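Side-chain contacts in lipase-esterase related protein (Clostridium acetobutylicum, PDB 3E0X), which is of unknown function but is probably a hydrolase of the alpha/beta hydrolase fold, related to lipases and esterases: residues A[34-39]-A[44-49]; A[61-66]-A[172-177]; A[191-196]-A[208-213]. All blocks are in the same frame, centred on the assembly; numbering follows the deposited sequence.

Contact 1. Residues A[34-39]-A[44-49]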
loop_
_atom_site.group_PDB
_atom_site.type_symbol
_atom_site.label_atom_id
_atom_site.label_comp_id
_atom_site.label_asym_id
_atom_site.label_seq_id
_atom_site.Cartn_x
_atom_site.Cartn_y
_atom_site.Cartn_z
ATOM N N GLU A 34 12.095 6.256 -1.206
ATOM C CA GLU A 34 12.130 7.694 -0.939
ATOM C C GLU A 34 11.370 8.060 0.313
ATOM O O GLU A 34 11.836 8.857 1.101
ATOM C CB GLU A 34 11.591 8.495 -2.120
ATOM C CG GLU A 34 12.475 8.460 -3.329
ATOM C CD GLU A 34 13.936 8.871 -3.047
ATOM O OE1 GLU A 34 14.167 10.022 -2.643
ATOM O OE2 GLU A 34 14.835 8.030 -3.261
ATOM N N LEU A 35 10.199 7.446 0.514
ATOM C CA LEU A 35 9.341 7.810 1.624
ATOM C C LEU A 35 10.034 7.515 2.944
ATOM O O LEU A 35 9.952 8.297 3.896
ATOM C CB LEU A 35 8.017 7.061 1.515
ATOM C CG LEU A 35 6.958 7.451 2.535
ATOM C CD1 LEU A 35 6.585 8.907 2.363
ATOM C CD2 LEU A 35 5.742 6.564 2.442
ATOM N N GLU A 36 10.759 6.398 2.994
ATOM C CA GLU A 36 11.440 6.042 4.235
ATOM C C GLU A 36 12.502 7.086 4.641
ATOM O O GLU A 36 12.817 7.236 5.823
ATOM C CB GLU A 36 12.023 4.623 4.169
ATOM C CG GLU A 36 13.218 4.474 3.273
ATOM C CD GLU A 36 13.658 3.040 3.171
ATOM O OE1 GLU A 36 12.881 2.213 2.652
ATOM O OE2 GLU A 36 14.768 2.731 3.625
ATOM N N LYS A 37 13.016 7.858 3.684
ATOM C CA LYS A 37 14.022 8.874 4.020
ATOM C C LYS A 37 13.505 9.995 4.942
ATOM O O LYS A 37 14.304 10.682 5.604
ATOM C CB LYS A 37 14.633 9.481 2.744
ATOM C CG LYS A 37 15.329 8.477 1.848
ATOM C CD LYS A 37 15.801 9.183 0.579
ATOM C CE LYS A 37 16.649 8.270 -0.279
ATOM N NZ LYS A 37 17.052 8.977 -1.516
ATOM N N TYR A 38 12.184 10.183 4.996
ATOM C CA TYR A 38 11.569 11.305 5.726
ATOM C C TYR A 38 10.883 10.829 7.007
ATOM O O TYR A 38 10.268 11.617 7.732
ATOM C CB TYR A 38 10.583 12.071 4.807
ATOM C CG TYR A 38 11.283 12.550 3.549
ATOM C CD1 TYR A 38 12.056 13.717 3.570
ATOM C CD2 TYR A 38 11.235 11.813 2.363
ATOM C CE1 TYR A 38 12.755 14.146 2.417
ATOM C CE2 TYR A 38 11.932 12.235 1.218
ATOM C CZ TYR A 38 12.685 13.403 1.261
ATOM O OH TYR A 38 13.372 13.863 0.148
ATOM N N LEU A 39 11.034 9.537 7.289
ATOM C CA LEU A 39 10.369 8.918 8.447
ATOM C C LEU A 39 11.366 8.252 9.396
ATOM O O LEU A 39 11.028 7.300 10.124
ATOM C CB LEU A 39 9.319 7.927 7.954
ATOM C CG LEU A 39 8.159 8.597 7.207
ATOM C CD1 LEU A 39 7.266 7.590 6.484
ATOM C CD2 LEU A 39 7.345 9.470 8.184
ATOM N N CYS A 44 10.715 1.792 11.551
ATOM C CA CYS A 44 10.138 1.476 10.238
ATOM C C CYS A 44 10.382 0.028 9.847
ATOM O O CYS A 44 11.535 -0.447 9.795
ATOM C CB CYS A 44 10.727 2.392 9.154
ATOM S SG CYS A 44 10.372 4.156 9.369
ATOM N N ILE A 45 9.293 -0.661 9.520
ATOM C CA ILE A 45 9.345 -2.061 9.110
ATOM C C ILE A 45 8.695 -2.119 7.736
ATOM O O ILE A 45 7.545 -1.743 7.587
ATOM C CB ILE A 45 8.581 -2.984 10.122
ATOM C CG1 ILE A 45 9.173 -2.842 11.542
ATOM C CG2 ILE A 45 8.669 -4.423 9.688
ATOM C CD1 ILE A 45 8.277 -3.433 12.680
ATOM N N LEU A 46 9.451 -2.555 6.735
ATOM C CA LEU A 46 8.934 -2.589 5.359
ATOM C C LEU A 46 8.843 -4.034 4.939
ATOM O O LEU A 46 9.842 -4.724 4.919
ATOM C CB LEU A 46 9.824 -1.765 4.408
ATOM C CG LEU A 46 9.882 -0.316 4.937
ATOM C CD1 LEU A 46 11.168 -0.081 5.699
ATOM C CD2 LEU A 46 9.651 0.737 3.854
ATOM N N LEU A 47 7.631 -4.503 4.634
ATOM C CA LEU A 47 7.313 -5.897 4.351
ATOM C C LEU A 47 7.389 -6.221 2.856
ATOM O O LEU A 47 6.938 -5.396 2.057
ATOM C CB LEU A 47 5.855 -6.101 4.795
ATOM C CG LEU A 47 5.354 -7.431 5.329
ATOM C CD1 LEU A 47 6.339 -7.990 6.345
ATOM C CD2 LEU A 47 3.951 -7.280 5.939
ATOM N N ASP A 48 7.879 -7.395 2.479
ATOM C CA ASP A 48 7.610 -7.917 1.132
ATOM C C ASP A 48 6.437 -8.888 1.236
ATOM O O ASP A 48 6.474 -9.880 2.001
ATOM C CB ASP A 48 8.835 -8.654 0.558
ATOM C CG ASP A 48 9.850 -7.725 -0.112
ATOM O OD1 ASP A 48 9.472 -6.651 -0.636
ATOM O OD2 ASP A 48 11.043 -8.112 -0.161
ATOM N N LEU A 49 5.378 -8.620 0.481
ATOM C CA LEU A 49 4.251 -9.555 0.461
ATOM C C LEU A 49 4.679 -10.868 -0.190
ATOM O O LEU A 49 5.600 -10.901 -0.990
ATOM C CB LEU A 49 3.051 -8.960 -0.305
ATOM C CG LEU A 49 2.428 -7.690 0.290
ATOM C CD1 LEU A 49 1.427 -7.064 -0.692
ATOM C CD2 LEU A 49 1.789 -8.056 1.641
#
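Glu36 reaches from the turn 34-39 across to Leu46 on strand 43-47. CB leaves the backbone pointing at the strand, and CG stands between the backbone N and the carbonyl carbon (chi1 72°). Past CG the chain runs on extended (chi2 -175°), which carries the carboxylate beyond the turn. There Glu36 OE1 lies 3.7 Å from Leu46 CD2 and 4.2 Å from Leu46 CD1, closer to CD2 than to CD1, the two side chains meeting at a slant. This is van der Waals contact between a carboxylate oxygen and an aliphatic branch. In this alpha/beta hydrolase-fold sheet, strand 43-47 lies between 7-11, its antiparallel neighbour, and 18-22, its parallel one. The turn 34-39 comes between strands 18-22 and 43-47 in the chain and packs against a face of the sheet. Cys44, two residues before Leu46, aims its CB at the turn as well: its SG lies 3.3 Å from Leu39 O and 4.2 Å from Leu39 CB, so the sulfur meets both backbone and side chain of that residue. Behind these pairs, Leu39 and Leu46 both touch Phe21 of strand 18-22, while Leu46 also meets Phe32.

Contact 2. Residues A[61-66]-A[172-177]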
loop_
_atom_site.group_PDB
_atom_site.type_symbol
_atom_site.label_atom_id
_atom_site.label_comp_id
_atom_site.label_asym_id
_atom_site.label_seq_id
_atom_site.Cartn_x
_atom_site.Cartn_y
_atom_site.Cartn_z
ATOM N N SER A 61 -3.915 -14.780 -4.641
ATOM C CA SER A 61 -4.703 -14.273 -5.761
ATOM C C SER A 61 -5.760 -13.284 -5.327
ATOM O O SER A 61 -6.423 -12.662 -6.175
ATOM C CB SER A 61 -5.411 -15.403 -6.498
ATOM O OG SER A 61 -4.462 -16.251 -7.124
ATOM N N THR A 62 -5.922 -13.115 -4.016
ATOM C CA THR A 62 -6.967 -12.225 -3.482
ATOM C C THR A 62 -6.403 -11.284 -2.446
ATOM O O THR A 62 -5.413 -11.611 -1.758
ATOM C CB THR A 62 -8.156 -13.004 -2.861
ATOM O OG1 THR A 62 -7.765 -13.601 -1.619
ATOM C CG2 THR A 62 -8.640 -14.099 -3.812
ATOM N N VAL A 63 -7.047 -10.120 -2.289
ATOM C CA VAL A 63 -6.592 -9.227 -1.226
ATOM C C VAL A 63 -6.767 -9.896 0.147
ATOM O O VAL A 63 -5.965 -9.684 1.051
ATOM C CB VAL A 63 -7.288 -7.869 -1.328
ATOM C CG1 VAL A 63 -6.995 -7.010 -0.111
ATOM C CG2 VAL A 63 -6.786 -7.145 -2.590
ATOM N N TYR A 64 -7.811 -10.712 0.301
ATOM C CA TYR A 64 -7.992 -11.480 1.534
ATOM C C TYR A 64 -6.800 -12.352 1.899
ATOM O O TYR A 64 -6.440 -12.465 3.068
ATOM C CB TYR A 64 -9.253 -12.338 1.444
ATOM C CG TYR A 64 -10.480 -11.470 1.316
ATOM C CD1 TYR A 64 -10.965 -10.762 2.426
ATOM C CD2 TYR A 64 -11.156 -11.334 0.100
ATOM C CE1 TYR A 64 -12.079 -9.960 2.340
ATOM C CE2 TYR A 64 -12.292 -10.521 -0.008
ATOM C CZ TYR A 64 -12.745 -9.816 1.111
ATOM O OH TYR A 64 -13.858 -9.013 1.024
ATOM N N GLY A 65 -6.175 -12.979 0.913
ATOM C CA GLY A 65 -4.962 -13.759 1.165
ATOM C C GLY A 65 -3.861 -12.889 1.737
ATOM O O GLY A 65 -3.228 -13.274 2.740
ATOM N N TYR A 66 -3.612 -11.736 1.093
ATOM C CA TYR A 66 -2.610 -10.788 1.593
ATOM C C TYR A 66 -2.948 -10.285 2.996
ATOM O O TYR A 66 -2.055 -10.196 3.859
ATOM C CB TYR A 66 -2.424 -9.618 0.619
ATOM C CG TYR A 66 -1.789 -9.983 -0.698
ATOM C CD1 TYR A 66 -0.457 -10.399 -0.762
ATOM C CD2 TYR A 66 -2.504 -9.862 -1.874
ATOM C CE1 TYR A 66 0.141 -10.707 -1.983
ATOM C CE2 TYR A 66 -1.911 -10.162 -3.119
ATOM C CZ TYR A 66 -0.594 -10.587 -3.155
ATOM O OH TYR A 66 -0.012 -10.873 -4.372
ATOM N N LEU A 172 -3.358 -7.060 -10.093
ATOM C CA LEU A 172 -4.432 -6.213 -10.647
ATOM C C LEU A 172 -5.768 -6.946 -10.674
ATOM O O LEU A 172 -6.815 -6.334 -10.443
ATOM C CB LEU A 172 -4.072 -5.692 -12.042
ATOM C CG LEU A 172 -2.973 -4.629 -12.058
ATOM C CD1 LEU A 172 -2.471 -4.365 -13.474
ATOM C CD2 LEU A 172 -3.404 -3.337 -11.365
ATOM N N ILE A 173 -5.733 -8.259 -10.917
ATOM C CA ILE A 173 -6.952 -9.066 -10.819
ATOM C C ILE A 173 -7.455 -9.069 -9.365
ATOM O O ILE A 173 -8.664 -8.895 -9.125
ATOM C CB ILE A 173 -6.729 -10.516 -11.368
ATOM C CG1 ILE A 173 -6.500 -10.441 -12.890
ATOM C CG2 ILE A 173 -7.888 -11.424 -10.979
ATOM C CD1 ILE A 173 -6.032 -11.746 -13.559
ATOM N N ALA A 174 -6.536 -9.232 -8.399
ATOM C CA ALA A 174 -6.934 -9.175 -6.978
ATOM C C ALA A 174 -7.600 -7.826 -6.683
ATOM O O ALA A 174 -8.636 -7.762 -5.973
ATOM C CB ALA A 174 -5.722 -9.397 -6.076
ATOM N N CYS A 175 -7.049 -6.752 -7.271
ATOM C CA CYS A 175 -7.642 -5.427 -7.040
ATOM C C CYS A 175 -9.012 -5.280 -7.662
ATOM O O CYS A 175 -9.910 -4.682 -7.058
ATOM C CB CYS A 175 -6.725 -4.329 -7.563
ATOM S SG CYS A 175 -5.255 -4.096 -6.533
ATOM N N LYS A 176 -9.196 -5.834 -8.861
ATOM C CA LYS A 176 -10.498 -5.741 -9.500
ATOM C C LYS A 176 -11.560 -6.551 -8.718
ATOM O O LYS A 176 -12.746 -6.202 -8.743
ATOM C CB LYS A 176 -10.430 -6.182 -10.962
ATOM C CG LYS A 176 -11.790 -6.140 -11.619
ATOM C CD LYS A 176 -11.766 -6.167 -13.124
ATOM C CE LYS A 176 -13.224 -6.200 -13.596
ATOM N NZ LYS A 176 -13.451 -7.009 -14.814
ATOM N N LEU A 177 -11.138 -7.600 -8.010
ATOM C CA LEU A 177 -12.063 -8.436 -7.260
ATOM C C LEU A 177 -12.439 -7.859 -5.892
ATOM O O LEU A 177 -13.553 -8.099 -5.449
ATOM C CB LEU A 177 -11.470 -9.820 -7.050
ATOM C CG LEU A 177 -11.320 -10.703 -8.295
ATOM C CD1 LEU A 177 -10.531 -11.978 -7.946
ATOM C CD2 LEU A 177 -12.657 -11.032 -8.947
HETATM O O HOH W 1 -9.200 -9.638 -3.923
#
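In Val63, CG1 stands anti to the backbone N (chi1 171°), and the same rotation sets CG2 anti to the carbonyl carbon, beside the N. Val63 CG2 is thereby the branch presented to helix 165-177, lying 3.9 Å from Ala174 O and 4.3 Å from Ala174 CB. In Thr62, a chi1 of 72° turns Thr62 OG1 toward Gly65 N, from which it accepts a hydrogen bond at 3.1 Å, with an N-H...O angle of 153°. This is an N-cap bond at the start of helix 63-76.

Ala174 carries the other side of the contact. Its CB points at the segment 61-66, and Ala174 CB lies 3.3 Å from Ser61 O, a close approach of carbon to a carbonyl oxygen. Ala174 CB is also 4.0 Å from Thr62 CA. With a side chain of one carbon here, the backbones draw near, the CA atoms of Thr62 and Ala174 being 4.6 Å apart.

A water joins the two backbones beside this methyl. It accepts from Val63 N at 2.7 Å and donates to Ala174 O at 2.8 Å, so a first-turn N-H of one helix is linked to a carbonyl of the other.

Further out, Tyr66 OH is hydrogen-bonded to Asp171, while Val63 and Tyr66 both pack on Ile97 of helix 93-102. The arrangement is a helix start docked on the last turns of a second helix, here joining helix 63-76 of the alpha/beta hydrolase fold to 165-177, which belongs to the helical insertion between strands 109-115 and 191-196.

Contact 3. Residues A[191-196]-A[208-213]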
loop_
_atom_site.group_PDB
_atom_site.type_symbol
_atom_site.label_atom_id
_atom_site.label_comp_id
_atom_site.label_asym_id
_atom_site.label_seq_id
_atom_site.Cartn_x
_atom_site.Cartn_y
_atom_site.Cartn_z
ATOM N N VAL A 191 -8.249 6.319 10.378
ATOM C CA VAL A 191 -7.770 5.985 9.034
ATOM C C VAL A 191 -7.535 7.273 8.281
ATOM O O VAL A 191 -8.381 8.171 8.330
ATOM C CB VAL A 191 -8.847 5.173 8.263
ATOM C CG1 VAL A 191 -8.441 4.969 6.797
ATOM C CG2 VAL A 191 -9.052 3.810 8.909
ATOM N N LYS A 192 -6.383 7.382 7.618
ATOM C CA LYS A 192 -6.148 8.547 6.750
ATOM C C LYS A 192 -5.897 8.075 5.332
ATOM O O LYS A 192 -5.132 7.134 5.137
ATOM C CB LYS A 192 -4.941 9.395 7.199
ATOM C CG LYS A 192 -4.652 10.587 6.310
ATOM C CD LYS A 192 -3.731 11.569 6.990
ATOM C CE LYS A 192 -3.595 12.807 6.130
ATOM N NZ LYS A 192 -2.742 13.841 6.796
ATOM N N ALA A 193 -6.544 8.712 4.359
ATOM C CA ALA A 193 -6.292 8.406 2.957
ATOM C C ALA A 193 -5.484 9.572 2.379
ATOM O O ALA A 193 -5.784 10.740 2.683
ATOM C CB ALA A 193 -7.598 8.237 2.215
ATOM N N ILE A 194 -4.476 9.267 1.549
ATOM C CA ILE A 194 -3.615 10.284 0.913
ATOM C C ILE A 194 -3.547 9.903 -0.558
ATOM O O ILE A 194 -3.261 8.751 -0.872
ATOM C CB ILE A 194 -2.177 10.259 1.494
ATOM C CG1 ILE A 194 -2.194 10.595 2.982
ATOM C CG2 ILE A 194 -1.292 11.269 0.750
ATOM C CD1 ILE A 194 -0.856 10.286 3.658
ATOM N N VAL A 195 -3.792 10.859 -1.458
ATOM C CA VAL A 195 -3.880 10.526 -2.892
ATOM C C VAL A 195 -3.674 11.795 -3.707
ATOM O O VAL A 195 -3.882 12.891 -3.194
ATOM C CB VAL A 195 -5.279 9.923 -3.226
ATOM C CG1 VAL A 195 -6.388 10.947 -3.083
ATOM C CG2 VAL A 195 -5.320 9.271 -4.603
ATOM N N ALA A 196 -3.258 11.630 -4.970
ATOM C CA ALA A 196 -3.158 12.751 -5.908
ATOM C C ALA A 196 -4.443 12.856 -6.735
ATOM O O ALA A 196 -4.970 11.837 -7.243
ATOM C CB ALA A 196 -1.966 12.533 -6.816
ATOM N N GLU A 208 -12.101 9.231 -1.316
ATOM C CA GLU A 208 -13.264 9.939 -0.750
ATOM C C GLU A 208 -14.243 8.948 -0.091
ATOM O O GLU A 208 -14.878 9.259 0.921
ATOM C CB GLU A 208 -13.971 10.789 -1.815
ATOM C CG GLU A 208 -13.154 11.998 -2.260
ATOM C CD GLU A 208 -13.299 13.242 -1.369
ATOM O OE1 GLU A 208 -13.852 13.136 -0.248
ATOM O OE2 GLU A 208 -12.850 14.341 -1.789
ATOM N N ILE A 209 -14.396 7.766 -0.675
ATOM C CA ILE A 209 -15.255 6.753 -0.071
ATOM C C ILE A 209 -14.680 6.304 1.283
ATOM O O ILE A 209 -15.414 6.149 2.258
ATOM C CB ILE A 209 -15.482 5.546 -1.034
ATOM C CG1 ILE A 209 -16.417 5.958 -2.192
ATOM C CG2 ILE A 209 -16.032 4.365 -0.284
ATOM C CD1 ILE A 209 -16.405 4.980 -3.298
ATOM N N ILE A 210 -13.360 6.127 1.364
ATOM C CA ILE A 210 -12.763 5.751 2.658
ATOM C C ILE A 210 -13.087 6.821 3.724
ATOM O O ILE A 210 -13.519 6.502 4.853
ATOM C CB ILE A 210 -11.229 5.556 2.529
ATOM C CG1 ILE A 210 -10.938 4.352 1.647
ATOM C CG2 ILE A 210 -10.561 5.427 3.942
ATOM C CD1 ILE A 210 -9.483 4.288 1.180
ATOM N N LYS A 211 -12.901 8.087 3.354
ATOM C CA LYS A 211 -13.177 9.193 4.281
ATOM C C LYS A 211 -14.647 9.177 4.686
ATOM O O LYS A 211 -14.975 9.357 5.863
ATOM C CB LYS A 211 -12.808 10.533 3.654
ATOM C CG LYS A 211 -13.245 11.751 4.473
ATOM C CD LYS A 211 -12.194 12.125 5.492
ATOM C CE LYS A 211 -12.660 13.282 6.366
ATOM N NZ LYS A 211 -13.625 12.782 7.392
ATOM N N LYS A 212 -15.539 8.943 3.726
ATOM C CA LYS A 212 -16.977 8.970 4.025
ATOM C C LYS A 212 -17.388 7.861 4.989
ATOM O O LYS A 212 -18.227 8.084 5.876
ATOM C CB LYS A 212 -17.771 8.824 2.727
ATOM C CG LYS A 212 -19.271 8.857 2.931
ATOM C CD LYS A 212 -20.030 8.752 1.620
ATOM C CE LYS A 212 -19.777 7.413 0.922
ATOM N NZ LYS A 212 -20.723 7.187 -0.221
ATOM N N GLU A 213 -16.863 6.651 4.766
ATOM C CA GLU A 213 -17.354 5.467 5.449
ATOM C C GLU A 213 -16.720 5.199 6.800
ATOM O O GLU A 213 -17.391 4.691 7.685
ATOM C CB GLU A 213 -17.156 4.232 4.573
ATOM C CG GLU A 213 -18.071 4.194 3.375
ATOM C CD GLU A 213 -19.540 4.164 3.778
ATOM O OE1 GLU A 213 -19.968 3.286 4.576
ATOM O OE2 GLU A 213 -20.250 5.059 3.311
#
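Val191 and Ile210 meet methyl to methyl: Val191 CG1 is 3.6 Å from Ile210 CG2, and the two side chains cross at about a right angle. Ala193 CB loosely faces both Ile210 CG2 at 4.4 Å and Ile210 CD1 at 4.5 Å. Val191 and Ala193 are two apart on strand 191-196, and both direct CB at the helix. In Ile210, chi1 of -66° sets CG2 anti to the backbone N and so toward Val191 CG1, while CD1, on the other branch, lies by Ala193. All three residues are buried, and the contacts between strand and helix here are aliphatic. Strand 191-196, helix 204-213 and strand 217-222 form a beta-alpha-beta unit of the alpha/beta hydrolase fold, in which the helix covers one face of two neighbouring parallel strands. In the next shell, backbone hydrogen bonds between Val191 or Ala193 and Glu218 hold the strand beside 217-222, and those between Lys192 and Val112 and Ser114 join it to strand 109-115. Ser114 also touches the side chain of Ile210. Lys192 turns its CB away from the helix, and its NZ forms a salt bridge with Glu240 of helix 234-242.

In the fold
The three contacts follow one another along the chain. Their centres lie 20 to 22 Å apart. Contacts 1 and 3 reach the same seven-stranded sheet through strands 43-47 and 191-196; their nearest atoms are about 8 Å apart. Contact 2, the one without a strand, touches contact 1, on the opposite side of the chain's centre, through Leu49 CB and Tyr66 CE1 at 3.8 Å. Contacts 2 and 3 come no nearer than about 12 Å. All three lie outside the ortho-xylene pocket, the side chains of Leu46, Ala174 and Ile210 being about 13, 11 and 14 Å from the ligand; they join the sheet to flanking segments and helix 63-76 to the helical insertion.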